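Local coordinates for Slr0280 protein (Synechocystis sp., PDB 5H3K) that is of unknown function but carries a domain of the phosphodiester glycosidase (NAGPA) family and so may act on sugar phosphodiesters, at residues 99-104 with 111-116; 384-389 with 401-406; 411-416 with 464-469. All coordinates share one frame; numbering follows the deposited sequence.

The three contacts fall into two groups on opposite sides of the chain's centre. Interaction 1 joins the strands of a hairpin in the N-terminal part, its centre about 49 Å from that of interaction 2 and about 57 Å from that of interaction 3, and it touches neither. Interactions 2 and 3 have centres about 10 Å apart in one mixed sheet, where strands 397-403 and 411-415 lie side by side. E388 OE1 of interaction 2 forms a salt bridge with R414 NE of interaction 3 at 2.7 Å, and S405 O probably accepts a hydrogen bond from Y415 OH at 2.8 Å. Strand 460-466, in interaction 3, belongs to the phosphodiester glycosidase family region.

Interaction 1: 99-104 with 111-116; sequences PNQQPV and RQTLNA
V104 lays its two methyls over the branched end of L114, crossing it at about a right angle. CG2 of V104 sits 3.8 Å from L114 CG, while V104 CG1 meets L114 CD1 at 3.9 Å. With V104 CG1 anti to the carbonyl carbon (chi1 -61°), both methyls reach the leucine, which lies diagonally across the hairpin. A beta-branched valine and a leucine suit this buried face, which L93 and L125 of the neighbouring strands also cover.

The strands run antiparallel and share five main-chain hydrogen bonds. Q102 and L114 bond to each other twice, N to O at 2.8 Å in both directions; V104 and Q112 also bond twice, though Q112 N to V104 O is longer at 3.2 Å. P103 lies between these pairs, opposite T113 in a non-hydrogen-bonded position, where its missing N-H costs this pairing nothing; its CA instead makes a CA-H...O contact of 3.2 Å with Q112 O. At the far end A116 N donates to N100 O, and its small CB fits 3.4 Å from P99 O.

Q102, on the V104 face, turns its amide away from the partner strand. CG is anti to the backbone N (chi1 -175°) and the chain bends at chi2, so Q102 NE2 reaches P103 O at 2.8 Å, the oxygen lying near the amide plane. NE2 also donates to L94 O, and OE1 accepts from R123.

A buried glutamine is therefore affordable here: both ends of its amide have partners, which tie the face built by V104 and L114 to the preceding loop and strand 122-126.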
ATOM      1  N   PRO A  99      -4.667   4.552  22.409  1.00 14.85           N
ATOM      2  CA  PRO A  99      -5.212   4.815  21.067  1.00 12.97           C
ATOM      3  C   PRO A  99      -6.408   5.765  21.057  1.00 17.61           C
ATOM      4  O   PRO A  99      -6.670   6.381  20.030  1.00 14.32           O
ATOM      5  CB  PRO A  99      -5.647   3.426  20.577  1.00 12.14           C
ATOM      6  CG  PRO A  99      -4.726   2.480  21.280  1.00 15.91           C
ATOM      7  CD  PRO A  99      -4.457   3.110  22.646  1.00 18.50           C
ATOM      8  N   ASN A 100      -7.130   5.887  22.169  1.00 13.72           N
ATOM      9  CA  ASN A 100      -8.302   6.756  22.182  1.00 18.74           C
ATOM     10  C   ASN A 100      -7.985   8.239  22.439  1.00 15.65           C
ATOM     11  O   ASN A 100      -8.897   9.062  22.472  1.00 17.13           O
ATOM     12  CB  ASN A 100      -9.371   6.235  23.158  1.00 19.45           C
ATOM     13  CG  ASN A 100      -8.956   6.370  24.613  1.00 21.68           C
ATOM     14  OD1 ASN A 100      -7.804   6.667  24.921  1.00 22.68           O
ATOM     15  ND2 ASN A 100      -9.900   6.143  25.520  1.00 28.86           N
ATOM     16  N   GLN A 101      -6.700   8.563  22.602  1.00 14.75           N
ATOM     17  CA  GLN A 101      -6.229   9.930  22.850  1.00 15.85           C
ATOM     18  C   GLN A 101      -5.204  10.333  21.801  1.00 14.85           C
ATOM     19  O   GLN A 101      -4.332   9.540  21.447  1.00 13.41           O
ATOM     20  CB  GLN A 101      -5.540  10.012  24.212  1.00 19.49           C
ATOM     21  CG  GLN A 101      -6.413   9.629  25.383  1.00 25.65           C
ATOM     22  CD  GLN A 101      -7.558  10.600  25.578  1.00 33.05           C
ATOM     23  OE1 GLN A 101      -8.624  10.455  24.971  1.00 32.61           O
ATOM     24  NE2 GLN A 101      -7.341  11.608  26.421  1.00 34.53           N
ATOM     25  N   GLN A 102      -5.286  11.566  21.311  1.00 10.65           N
ATOM     26  CA  GLN A 102      -4.319  12.033  20.322  1.00 11.58           C
ATOM     27  C   GLN A 102      -3.919  13.469  20.600  1.00 11.44           C
ATOM     28  O   GLN A 102      -4.660  14.383  20.264  1.00 13.99           O
ATOM     29  CB  GLN A 102      -4.908  11.940  18.910  1.00 11.01           C
ATOM     30  CG  GLN A 102      -3.893  12.305  17.835  1.00 10.78           C
ATOM     31  CD  GLN A 102      -2.609  11.517  17.985  1.00  9.25           C
ATOM     32  OE1 GLN A 102      -2.606  10.296  17.856  1.00  8.78           O
ATOM     33  NE2 GLN A 102      -1.507  12.208  18.261  1.00 10.23           N
ATOM     34  N   PRO A 103      -2.760  13.668  21.238  1.00 12.20           N
ATOM     35  CA  PRO A 103      -2.207  15.022  21.370  1.00 13.57           C
ATOM     36  C   PRO A 103      -1.755  15.589  20.020  1.00 15.39           C
ATOM     37  O   PRO A 103      -1.164  14.879  19.194  1.00 11.18           O
ATOM     38  CB  PRO A 103      -1.017  14.838  22.315  1.00 17.31           C
ATOM     39  CG  PRO A 103      -0.705  13.361  22.293  1.00 19.28           C
ATOM     40  CD  PRO A 103      -1.999  12.664  22.002  1.00 13.06           C
ATOM     41  N   VAL A 104      -2.051  16.864  19.793  1.00 13.87           N
ATOM     42  CA  VAL A 104      -1.768  17.498  18.507  1.00 14.53           C
ATOM     43  C   VAL A 104      -1.207  18.900  18.721  1.00 18.62           C
ATOM     44  O   VAL A 104      -1.392  19.493  19.787  1.00 18.49           O
ATOM     45  CB  VAL A 104      -3.031  17.584  17.598  1.00 14.74           C
ATOM     46  CG1 VAL A 104      -3.592  16.183  17.264  1.00 12.08           C
ATOM     47  CG2 VAL A 104      -4.113  18.464  18.235  1.00 12.22           C
ATOM     48  N   ARG A 111      -0.253  22.024  23.818  1.00 36.35           N
ATOM     49  CA  ARG A 111      -0.765  20.894  23.048  1.00 31.58           C
ATOM     50  C   ARG A 111      -2.221  20.645  23.444  1.00 31.50           C
ATOM     51  O   ARG A 111      -2.649  20.986  24.548  1.00 36.65           O
ATOM     52  CB  ARG A 111       0.089  19.630  23.222  1.00 34.26           C
ATOM     53  CG  ARG A 111      -0.012  18.977  24.598  1.00 42.46           C
ATOM     54  CD  ARG A 111       0.648  17.599  24.610  1.00 44.23           C
ATOM     55  NE  ARG A 111       2.004  17.637  24.062  1.00 42.11           N
ATOM     56  CZ  ARG A 111       2.813  16.582  23.991  1.00 45.77           C
ATOM     57  NH1 ARG A 111       2.405  15.398  24.441  1.00 38.00           N
ATOM     58  NH2 ARG A 111       4.031  16.712  23.470  1.00 41.16           N
ATOM     59  N   GLN A 112      -2.987  20.094  22.516  1.00 29.94           N
ATOM     60  CA  GLN A 112      -4.381  19.798  22.759  1.00 29.67           C
ATOM     61  C   GLN A 112      -4.522  18.303  22.588  1.00 23.39           C
ATOM     62  O   GLN A 112      -3.943  17.721  21.671  1.00 26.28           O
ATOM     63  CB  GLN A 112      -5.250  20.539  21.741  1.00 26.14           C
ATOM     64  CG  GLN A 112      -6.740  20.547  22.056  1.00 35.66           C
ATOM     65  CD  GLN A 112      -7.396  21.866  21.684  1.00 37.98           C
ATOM     66  OE1 GLN A 112      -6.714  22.819  21.292  1.00 43.31           O
ATOM     67  NE2 GLN A 112      -8.722  21.930  21.809  1.00 36.24           N
ATOM     68  N   THR A 113      -5.266  17.669  23.479  1.00 22.01           N
ATOM     69  CA  THR A 113      -5.454  16.234  23.383  1.00 20.60           C
ATOM     70  C   THR A 113      -6.828  15.941  22.814  1.00 20.02           C
ATOM     71  O   THR A 113      -7.843  16.228  23.449  1.00 21.06           O
ATOM     72  CB  THR A 113      -5.288  15.568  24.746  1.00 23.72           C
ATOM     73  OG1 THR A 113      -3.904  15.618  25.115  1.00 25.94           O
ATOM     74  CG2 THR A 113      -5.753  14.115  24.690  1.00 22.21           C
ATOM     75  N   LEU A 114      -6.867  15.388  21.606  1.00 13.42           N
ATOM     76  CA  LEU A 114      -8.142  15.135  20.954  1.00 13.13           C
ATOM     77  C   LEU A 114      -8.615  13.739  21.305  1.00 15.56           C
ATOM     78  O   LEU A 114      -7.800  12.833  21.484  1.00 14.52           O
ATOM     79  CB  LEU A 114      -8.015  15.265  19.433  1.00 14.87           C
ATOM     80  CG  LEU A 114      -7.317  16.506  18.881  1.00 14.25           C
ATOM     81  CD1 LEU A 114      -7.497  16.548  17.376  1.00 14.33           C
ATOM     82  CD2 LEU A 114      -7.880  17.765  19.513  1.00 20.30           C
ATOM     83  N   ASN A 115      -9.925  13.559  21.425  1.00 13.54           N
ATOM     84  CA  ASN A 115     -10.463  12.217  21.541  1.00 13.69           C
ATOM     85  C   ASN A 115     -10.364  11.526  20.194  1.00 13.81           C
ATOM     86  O   ASN A 115     -10.596  12.149  19.158  1.00 14.83           O
ATOM     87  CB  ASN A 115     -11.919  12.251  21.978  1.00 15.40           C
ATOM     88  CG  ASN A 115     -12.084  12.736  23.399  1.00 20.91           C
ATOM     89  OD1 ASN A 115     -11.172  12.600  24.226  1.00 24.84           O
ATOM     90  ND2 ASN A 115     -13.248  13.304  23.696  1.00 21.80           N
ATOM     91  N   ALA A 116     -10.017  10.242  20.209  1.00 16.22           N
ATOM     92  CA  ALA A 116      -9.968   9.444  18.985  1.00 13.48           C
ATOM     93  C   ALA A 116     -10.920   8.268  19.102  1.00 19.88           C
ATOM     94  O   ALA A 116     -10.997   7.636  20.157  1.00 19.50           O
ATOM     95  CB  ALA A 116      -8.531   8.953  18.706  1.00 13.65           C
TER

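Interaction 2: 384-389 with 401-406; sequences LSLSEI and NYLNSG
Both leucines place CG anti to the backbone N, L386 with chi1 170° and L403 with chi1 171°, and these torsions bring a methyl of each together between the segments. L386 CD2 and L403 CD2 meet there at 3.8 Å, the side chains crossing obliquely. E388 sets CG anti to its carbonyl carbon (chi1 -60°) and then runs extended, so that its carboxylate comes across L403 at about a right angle. Its OE1 lies 3.7 Å from L403 CD1 and its OE2 3.9 Å from L403 CD2, which makes the leucine an apolar neighbour to both oxygens.

No direct hydrogen bond joins the two segments, although they belong to adjoining strands of one hairpin; the main chain of E388 pairs instead with A400, just before N401. Water 1 lies 2.8 Å from E388 OE1 and 3.0 Å from Y402 O, the latter a weak bond, and has more acceptors near it than protons to give. At the more open end, the CB of N401 points away, but its amide turns back until ND2 stands 4.0 Å from S387 CB. N401 CB meanwhile rests over the rim of one face of the Y402 ring.

A buried glutamate needs compensation, and R414 supplies it through a salt bridge from NE to OE1. The methyls of L403 would by themselves disfavour a charge, but the arginine and the water probably outweigh them and keep the carboxylate ionised.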
ATOM      1  N   LEU A 384       7.943 -20.618  -2.523  1.00  4.52           N
ATOM      2  CA  LEU A 384       6.725 -21.346  -2.829  1.00  5.50           C
ATOM      3  C   LEU A 384       6.648 -21.812  -4.284  1.00  5.43           C
ATOM      4  O   LEU A 384       6.938 -21.066  -5.220  1.00  5.74           O
ATOM      5  CB  LEU A 384       5.514 -20.468  -2.488  1.00  3.86           C
ATOM      6  CG  LEU A 384       4.133 -20.948  -2.935  1.00  6.69           C
ATOM      7  CD1 LEU A 384       3.731 -22.188  -2.144  1.00  7.04           C
ATOM      8  CD2 LEU A 384       3.127 -19.813  -2.755  1.00  5.35           C
ATOM      9  N   SER A 385       6.252 -23.060  -4.475  1.00  5.93           N
ATOM     10  CA  SER A 385       5.863 -23.508  -5.808  1.00  7.75           C
ATOM     11  C   SER A 385       4.558 -24.288  -5.702  1.00  9.08           C
ATOM     12  O   SER A 385       4.212 -24.810  -4.644  1.00  7.37           O
ATOM     13  CB  SER A 385       6.965 -24.335  -6.471  1.00 10.53           C
ATOM     14  OG  SER A 385       7.219 -25.500  -5.714  1.00 19.00           O
ATOM     15  N   LEU A 386       3.819 -24.336  -6.801  1.00  9.33           N
ATOM     16  CA  LEU A 386       2.539 -25.025  -6.806  1.00  7.60           C
ATOM     17  C   LEU A 386       2.519 -25.871  -8.053  1.00 10.96           C
ATOM     18  O   LEU A 386       2.868 -25.389  -9.123  1.00 10.82           O
ATOM     19  CB  LEU A 386       1.397 -24.011  -6.866  1.00  7.05           C
ATOM     20  CG  LEU A 386      -0.004 -24.576  -7.111  1.00  8.94           C
ATOM     21  CD1 LEU A 386      -0.490 -25.310  -5.871  1.00  9.84           C
ATOM     22  CD2 LEU A 386      -0.984 -23.469  -7.521  1.00 10.19           C
ATOM     23  N   SER A 387       2.159 -27.140  -7.927  1.00 11.70           N
ATOM     24  CA  SER A 387       1.913 -27.933  -9.122  1.00 16.35           C
ATOM     25  C   SER A 387       0.501 -28.483  -9.050  1.00 11.09           C
ATOM     26  O   SER A 387       0.032 -28.879  -7.980  1.00 13.71           O
ATOM     27  CB  SER A 387       2.945 -29.056  -9.288  1.00 21.04           C
ATOM     28  OG  SER A 387       2.831 -30.015  -8.258  1.00 23.81           O
ATOM     29  N   GLU A 388      -0.189 -28.470 -10.186  1.00 13.90           N
ATOM     30  CA  GLU A 388      -1.519 -29.051 -10.259  1.00  9.41           C
ATOM     31  C   GLU A 388      -1.445 -30.292 -11.116  1.00 13.27           C
ATOM     32  O   GLU A 388      -0.967 -30.236 -12.245  1.00 13.73           O
ATOM     33  CB  GLU A 388      -2.506 -28.064 -10.885  1.00 12.16           C
ATOM     34  CG  GLU A 388      -2.635 -26.755 -10.108  1.00 12.70           C
ATOM     35  CD  GLU A 388      -3.789 -25.899 -10.582  1.00 11.27           C
ATOM     36  OE1 GLU A 388      -3.750 -25.411 -11.738  1.00 15.99           O
ATOM     37  OE2 GLU A 388      -4.743 -25.721  -9.793  1.00 13.84           O
ATOM     38  N   ILE A 389      -1.906 -31.411 -10.569  1.00 13.10           N
ATOM     39  CA  ILE A 389      -2.017 -32.641 -11.349  1.00 15.94           C
ATOM     40  C   ILE A 389      -3.414 -32.714 -11.934  1.00 10.49           C
ATOM     41  O   ILE A 389      -4.409 -32.646 -11.204  1.00 12.25           O
ATOM     42  CB  ILE A 389      -1.774 -33.890 -10.496  1.00 18.64           C
ATOM     43  CG1 ILE A 389      -0.376 -33.831  -9.879  1.00 19.98           C
ATOM     44  CG2 ILE A 389      -1.923 -35.143 -11.351  1.00 17.35           C
ATOM     45  CD1 ILE A 389       0.685 -33.490 -10.891  1.00 19.82           C
ATOM     46  N   ASN A 401       1.956 -26.219 -14.513  1.00 12.45           N
ATOM     47  CA  ASN A 401       2.892 -25.493 -13.661  1.00 13.48           C
ATOM     48  C   ASN A 401       2.632 -23.993 -13.552  1.00 14.07           C
ATOM     49  O   ASN A 401       3.384 -23.279 -12.877  1.00 10.69           O
ATOM     50  CB  ASN A 401       4.330 -25.726 -14.139  1.00 13.72           C
ATOM     51  CG  ASN A 401       4.800 -27.149 -13.902  1.00 20.46           C
ATOM     52  OD1 ASN A 401       5.280 -27.816 -14.822  1.00 25.12           O
ATOM     53  ND2 ASN A 401       4.652 -27.627 -12.667  1.00 16.60           N
ATOM     54  N   TYR A 402       1.591 -23.515 -14.227  1.00  7.01           N
ATOM     55  CA  TYR A 402       1.230 -22.104 -14.185  1.00 10.94           C
ATOM     56  C   TYR A 402      -0.272 -21.981 -13.992  1.00 10.76           C
ATOM     57  O   TYR A 402      -1.052 -22.664 -14.661  1.00  8.67           O
ATOM     58  CB  TYR A 402       1.680 -21.398 -15.471  1.00  9.17           C
ATOM     59  CG  TYR A 402       3.139 -21.652 -15.750  1.00  8.79           C
ATOM     60  CD1 TYR A 402       4.126 -20.901 -15.118  1.00 12.56           C
ATOM     61  CD2 TYR A 402       3.534 -22.680 -16.598  1.00 14.55           C
ATOM     62  CE1 TYR A 402       5.467 -21.151 -15.347  1.00 11.70           C
ATOM     63  CE2 TYR A 402       4.876 -22.941 -16.835  1.00 12.45           C
ATOM     64  CZ  TYR A 402       5.833 -22.175 -16.206  1.00 18.08           C
ATOM     65  OH  TYR A 402       7.168 -22.440 -16.443  1.00 18.80           O
ATOM     66  N   LEU A 403      -0.681 -21.122 -13.068  1.00  7.86           N
ATOM     67  CA  LEU A 403      -2.096 -20.951 -12.777  1.00  5.37           C
ATOM     68  C   LEU A 403      -2.388 -19.468 -12.715  1.00  5.74           C
ATOM     69  O   LEU A 403      -1.723 -18.747 -11.964  1.00  5.09           O
ATOM     70  CB  LEU A 403      -2.419 -21.595 -11.423  1.00  5.72           C
ATOM     71  CG  LEU A 403      -3.816 -21.350 -10.831  1.00  6.69           C
ATOM     72  CD1 LEU A 403      -4.878 -21.934 -11.759  1.00  8.06           C
ATOM     73  CD2 LEU A 403      -3.916 -21.965  -9.417  1.00  7.09           C
ATOM     74  N   ASN A 404      -3.361 -19.012 -13.498  1.00  5.74           N
ATOM     75  CA  ASN A 404      -3.786 -17.617 -13.454  1.00  7.15           C
ATOM     76  C   ASN A 404      -2.612 -16.637 -13.428  1.00  8.76           C
ATOM     77  O   ASN A 404      -2.558 -15.747 -12.578  1.00  6.42           O
ATOM     78  CB  ASN A 404      -4.698 -17.384 -12.242  1.00  5.95           C
ATOM     79  CG  ASN A 404      -6.039 -18.088 -12.392  1.00  8.48           C
ATOM     80  OD1 ASN A 404      -6.457 -18.371 -13.508  1.00  8.65           O
ATOM     81  ND2 ASN A 404      -6.708 -18.379 -11.280  1.00  8.81           N
ATOM     82  N   SER A 405      -1.672 -16.799 -14.356  1.00  7.67           N
ATOM     83  CA  SER A 405      -0.437 -16.021 -14.305  1.00  7.47           C
ATOM     84  C   SER A 405      -0.127 -15.266 -15.596  1.00  8.20           C
ATOM     85  O   SER A 405      -0.381 -15.757 -16.704  1.00  6.92           O
ATOM     86  CB  SER A 405       0.747 -16.935 -13.943  1.00  6.38           C
ATOM     87  OG  SER A 405       1.975 -16.205 -13.861  1.00  6.62           O
ATOM     88  N   GLY A 406       0.440 -14.074 -15.446  1.00  7.10           N
ATOM     89  CA  GLY A 406       0.979 -13.340 -16.580  1.00  5.55           C
ATOM     90  C   GLY A 406       2.350 -13.834 -16.995  1.00  8.00           C
ATOM     91  O   GLY A 406       2.930 -13.339 -17.977  1.00  8.37           O
TER
HETATM   92  O   HOH W   1      -1.167 -24.908 -12.616  1.00 18.26           O

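Interaction 3: 411-416 with 464-469; sequences GIARYT and IDRGNQ
Strands 411-415 and 464-466 run antiparallel, their axes 154° apart, with G411 paired to R466 and A413 to I464 by two main-chain hydrogen bonds each; the A413 pair is nearly straight, I464 N to A413 O being 2.7 Å. G411 suits its place because at its backbone angles a CB would collide with the preceding carbonyl oxygen, and Q469 CG packs 3.6 Å from its CA.

R466 runs extended from CG to NE, which carries NH1 to 3.7 Å from CB of the small A413. Its NH2 donates to Y415 OH at 2.9 Å, almost straight at 169°, with the oxygen in the guanidinium plane and the ring turned 78° from it; the same hydroxyl also bonds S405 O, after strand 397-403. I464 touches both groups: CG1 meets the ring edge at Y415 CD2, 3.6 Å away, and CG2 lies over the rim of one guanidinium face. A phenylalanine in place of Y415 would remove the hydroxyl and so would probably cost R466 NH2 one acceptor and S405 O a partner. D465 accepts from Q469 N at 2.7 Å through the syn lone pair of OD1, bracing the turn.

E430 forms a salt bridge with R466 NE, Y423 OH bonds NH2, and the Y423 ring stacks on Y415. Strand 411-415 lies between parallel strand 397-403 and antiparallel strand 460-466, whose other neighbour is strand 430-436.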
ATOM      1  N   GLY A 411       5.044 -24.885 -21.365  1.00 15.59           N
ATOM      2  CA  GLY A 411       4.478 -25.740 -20.335  1.00 16.24           C
ATOM      3  C   GLY A 411       2.958 -25.702 -20.378  1.00 12.26           C
ATOM      4  O   GLY A 411       2.372 -25.167 -21.319  1.00 14.11           O
ATOM      5  N   ILE A 412       2.322 -26.275 -19.361  1.00 11.21           N
ATOM      6  CA  ILE A 412       0.868 -26.290 -19.307  1.00 10.37           C
ATOM      7  C   ILE A 412       0.369 -25.281 -18.276  1.00  8.99           C
ATOM      8  O   ILE A 412       0.800 -25.306 -17.122  1.00 10.20           O
ATOM      9  CB  ILE A 412       0.344 -27.686 -18.957  1.00 10.16           C
ATOM     10  CG1 ILE A 412       0.772 -28.687 -20.039  1.00 14.30           C
ATOM     11  CG2 ILE A 412      -1.180 -27.657 -18.763  1.00 10.53           C
ATOM     12  CD1 ILE A 412       0.589 -30.136 -19.648  1.00 16.87           C
ATOM     13  N   ALA A 413      -0.544 -24.409 -18.700  1.00  9.24           N
ATOM     14  CA  ALA A 413      -1.103 -23.377 -17.819  1.00  8.95           C
ATOM     15  C   ALA A 413      -2.606 -23.557 -17.676  1.00 11.42           C
ATOM     16  O   ALA A 413      -3.259 -24.184 -18.519  1.00 10.19           O
ATOM     17  CB  ALA A 413      -0.776 -21.985 -18.341  1.00  8.16           C
ATOM     18  N   ARG A 414      -3.165 -23.021 -16.600  1.00  7.37           N
ATOM     19  CA  ARG A 414      -4.593 -23.145 -16.373  1.00  7.87           C
ATOM     20  C   ARG A 414      -5.117 -21.759 -16.006  1.00  6.79           C
ATOM     21  O   ARG A 414      -4.417 -20.979 -15.344  1.00  6.75           O
ATOM     22  CB  ARG A 414      -4.841 -24.155 -15.250  1.00  8.94           C
ATOM     23  CG  ARG A 414      -6.174 -24.856 -15.294  1.00 11.03           C
ATOM     24  CD  ARG A 414      -6.193 -26.046 -14.327  1.00 11.04           C
ATOM     25  NE  ARG A 414      -6.208 -25.652 -12.917  1.00 11.93           N
ATOM     26  CZ  ARG A 414      -7.316 -25.409 -12.226  1.00 12.56           C
ATOM     27  NH1 ARG A 414      -8.510 -25.489 -12.817  1.00 12.72           N
ATOM     28  NH2 ARG A 414      -7.232 -25.071 -10.947  1.00 10.17           N
ATOM     29  N   TYR A 415      -6.320 -21.442 -16.468  1.00  4.92           N
ATOM     30  CA  TYR A 415      -6.960 -20.169 -16.176  1.00  6.01           C
ATOM     31  C   TYR A 415      -8.384 -20.420 -15.704  1.00 10.32           C
ATOM     32  O   TYR A 415      -9.184 -21.029 -16.414  1.00  6.81           O
ATOM     33  CB  TYR A 415      -6.950 -19.264 -17.406  1.00  6.96           C
ATOM     34  CG  TYR A 415      -5.574 -18.739 -17.728  1.00  6.45           C
ATOM     35  CD1 TYR A 415      -5.073 -17.616 -17.074  1.00  8.58           C
ATOM     36  CD2 TYR A 415      -4.760 -19.375 -18.664  1.00  7.39           C
ATOM     37  CE1 TYR A 415      -3.797 -17.125 -17.358  1.00  8.22           C
ATOM     38  CE2 TYR A 415      -3.476 -18.895 -18.956  1.00  6.64           C
ATOM     39  CZ  TYR A 415      -3.004 -17.769 -18.296  1.00  8.69           C
ATOM     40  OH  TYR A 415      -1.734 -17.296 -18.578  1.00  7.82           O
ATOM     41  N   THR A 416      -8.683 -19.960 -14.493  1.00  6.02           N
ATOM     42  CA  THR A 416      -9.975 -20.204 -13.857  1.00  6.31           C
ATOM     43  C   THR A 416     -10.760 -18.893 -13.849  1.00  7.84           C
ATOM     44  O   THR A 416     -10.234 -17.861 -14.281  1.00  8.36           O
ATOM     45  CB  THR A 416      -9.802 -20.754 -12.435  1.00  8.63           C
ATOM     46  OG1 THR A 416      -9.399 -19.697 -11.545  1.00  7.84           O
ATOM     47  CG2 THR A 416      -8.780 -21.875 -12.421  1.00  7.85           C
ATOM     48  N   ILE A 464      -4.257 -24.195 -21.065  1.00  9.54           N
ATOM     49  CA  ILE A 464      -3.468 -23.575 -22.125  1.00  8.99           C
ATOM     50  C   ILE A 464      -2.168 -24.354 -22.308  1.00 13.29           C
ATOM     51  O   ILE A 464      -1.401 -24.544 -21.355  1.00  9.96           O
ATOM     52  CB  ILE A 464      -3.132 -22.097 -21.807  1.00  9.84           C
ATOM     53  CG1 ILE A 464      -4.408 -21.245 -21.765  1.00  9.19           C
ATOM     54  CG2 ILE A 464      -2.159 -21.533 -22.829  1.00 11.51           C
ATOM     55  CD1 ILE A 464      -5.188 -21.238 -23.057  1.00 12.75           C
ATOM     56  N   ASP A 465      -1.929 -24.833 -23.522  1.00 12.04           N
ATOM     57  CA  ASP A 465      -0.697 -25.566 -23.797  1.00 16.68           C
ATOM     58  C   ASP A 465       0.239 -24.647 -24.565  1.00 15.45           C
ATOM     59  O   ASP A 465      -0.084 -24.206 -25.670  1.00 14.33           O
ATOM     60  CB  ASP A 465      -1.007 -26.831 -24.605  1.00 18.35           C
ATOM     61  CG  ASP A 465       0.225 -27.674 -24.890  1.00 22.65           C
ATOM     62  OD1 ASP A 465       1.331 -27.328 -24.405  1.00 20.64           O
ATOM     63  OD2 ASP A 465       0.074 -28.707 -25.588  1.00 24.23           O
ATOM     64  N   ARG A 466       1.383 -24.345 -23.965  1.00 14.76           N
ATOM     65  CA  ARG A 466       2.410 -23.548 -24.625  1.00 15.98           C
ATOM     66  C   ARG A 466       3.604 -24.445 -24.941  1.00 14.29           C
ATOM     67  O   ARG A 466       4.234 -25.006 -24.036  1.00 16.44           O
ATOM     68  CB  ARG A 466       2.819 -22.359 -23.742  1.00 16.04           C
ATOM     69  CG  ARG A 466       1.638 -21.479 -23.343  1.00 13.45           C
ATOM     70  CD  ARG A 466       2.081 -20.266 -22.545  1.00 10.36           C
ATOM     71  NE  ARG A 466       0.993 -19.316 -22.364  1.00 10.64           N
ATOM     72  CZ  ARG A 466       0.553 -18.896 -21.183  1.00 11.30           C
ATOM     73  NH1 ARG A 466       1.108 -19.351 -20.074  1.00  9.68           N
ATOM     74  NH2 ARG A 466      -0.446 -18.021 -21.115  1.00 10.96           N
ATOM     75  N   GLY A 467       3.879 -24.619 -26.233  1.00 19.58           N
ATOM     76  CA  GLY A 467       4.984 -25.463 -26.667  1.00 22.97           C
ATOM     77  C   GLY A 467       4.652 -26.937 -26.862  1.00 23.44           C
ATOM     78  O   GLY A 467       5.537 -27.796 -26.745  1.00 24.85           O
ATOM     79  N   ASN A 468       3.385 -27.232 -27.156  1.00 24.77           N
ATOM     80  CA  ASN A 468       2.941 -28.604 -27.427  1.00 23.97           C
ATOM     81  C   ASN A 468       3.342 -29.624 -26.368  1.00 25.75           C
ATOM     82  O   ASN A 468       3.961 -30.645 -26.678  1.00 24.92           O
ATOM     83  CB  ASN A 468       3.443 -29.066 -28.800  1.00 28.44           C
ATOM     84  CG  ASN A 468       2.820 -28.283 -29.932  1.00 29.68           C
ATOM     85  OD1 ASN A 468       1.616 -28.369 -30.167  1.00 38.31           O
ATOM     86  ND2 ASN A 468       3.636 -27.515 -30.645  1.00 39.38           N
ATOM     87  N   GLN A 469       2.985 -29.349 -25.120  1.00 19.83           N
ATOM     88  CA  GLN A 469       3.370 -30.221 -24.022  1.00 21.30           C
ATOM     89  C   GLN A 469       2.340 -31.316 -23.780  1.00 20.48           C
ATOM     90  O   GLN A 469       2.576 -32.239 -22.996  1.00 23.32           O
ATOM     91  CB  GLN A 469       3.577 -29.399 -22.751  1.00 21.34           C
ATOM     92  CG  GLN A 469       4.574 -28.273 -22.927  1.00 25.76           C
ATOM     93  CD  GLN A 469       5.962 -28.785 -23.249  1.00 26.74           C
ATOM     94  OE1 GLN A 469       6.602 -29.428 -22.419  1.00 33.03           O
ATOM     95  NE2 GLN A 469       6.431 -28.512 -24.461  1.00 30.32           N
TER
HETATM   96  O   HOH W   2       2.740 -22.375 -20.064  1.00 14.73           O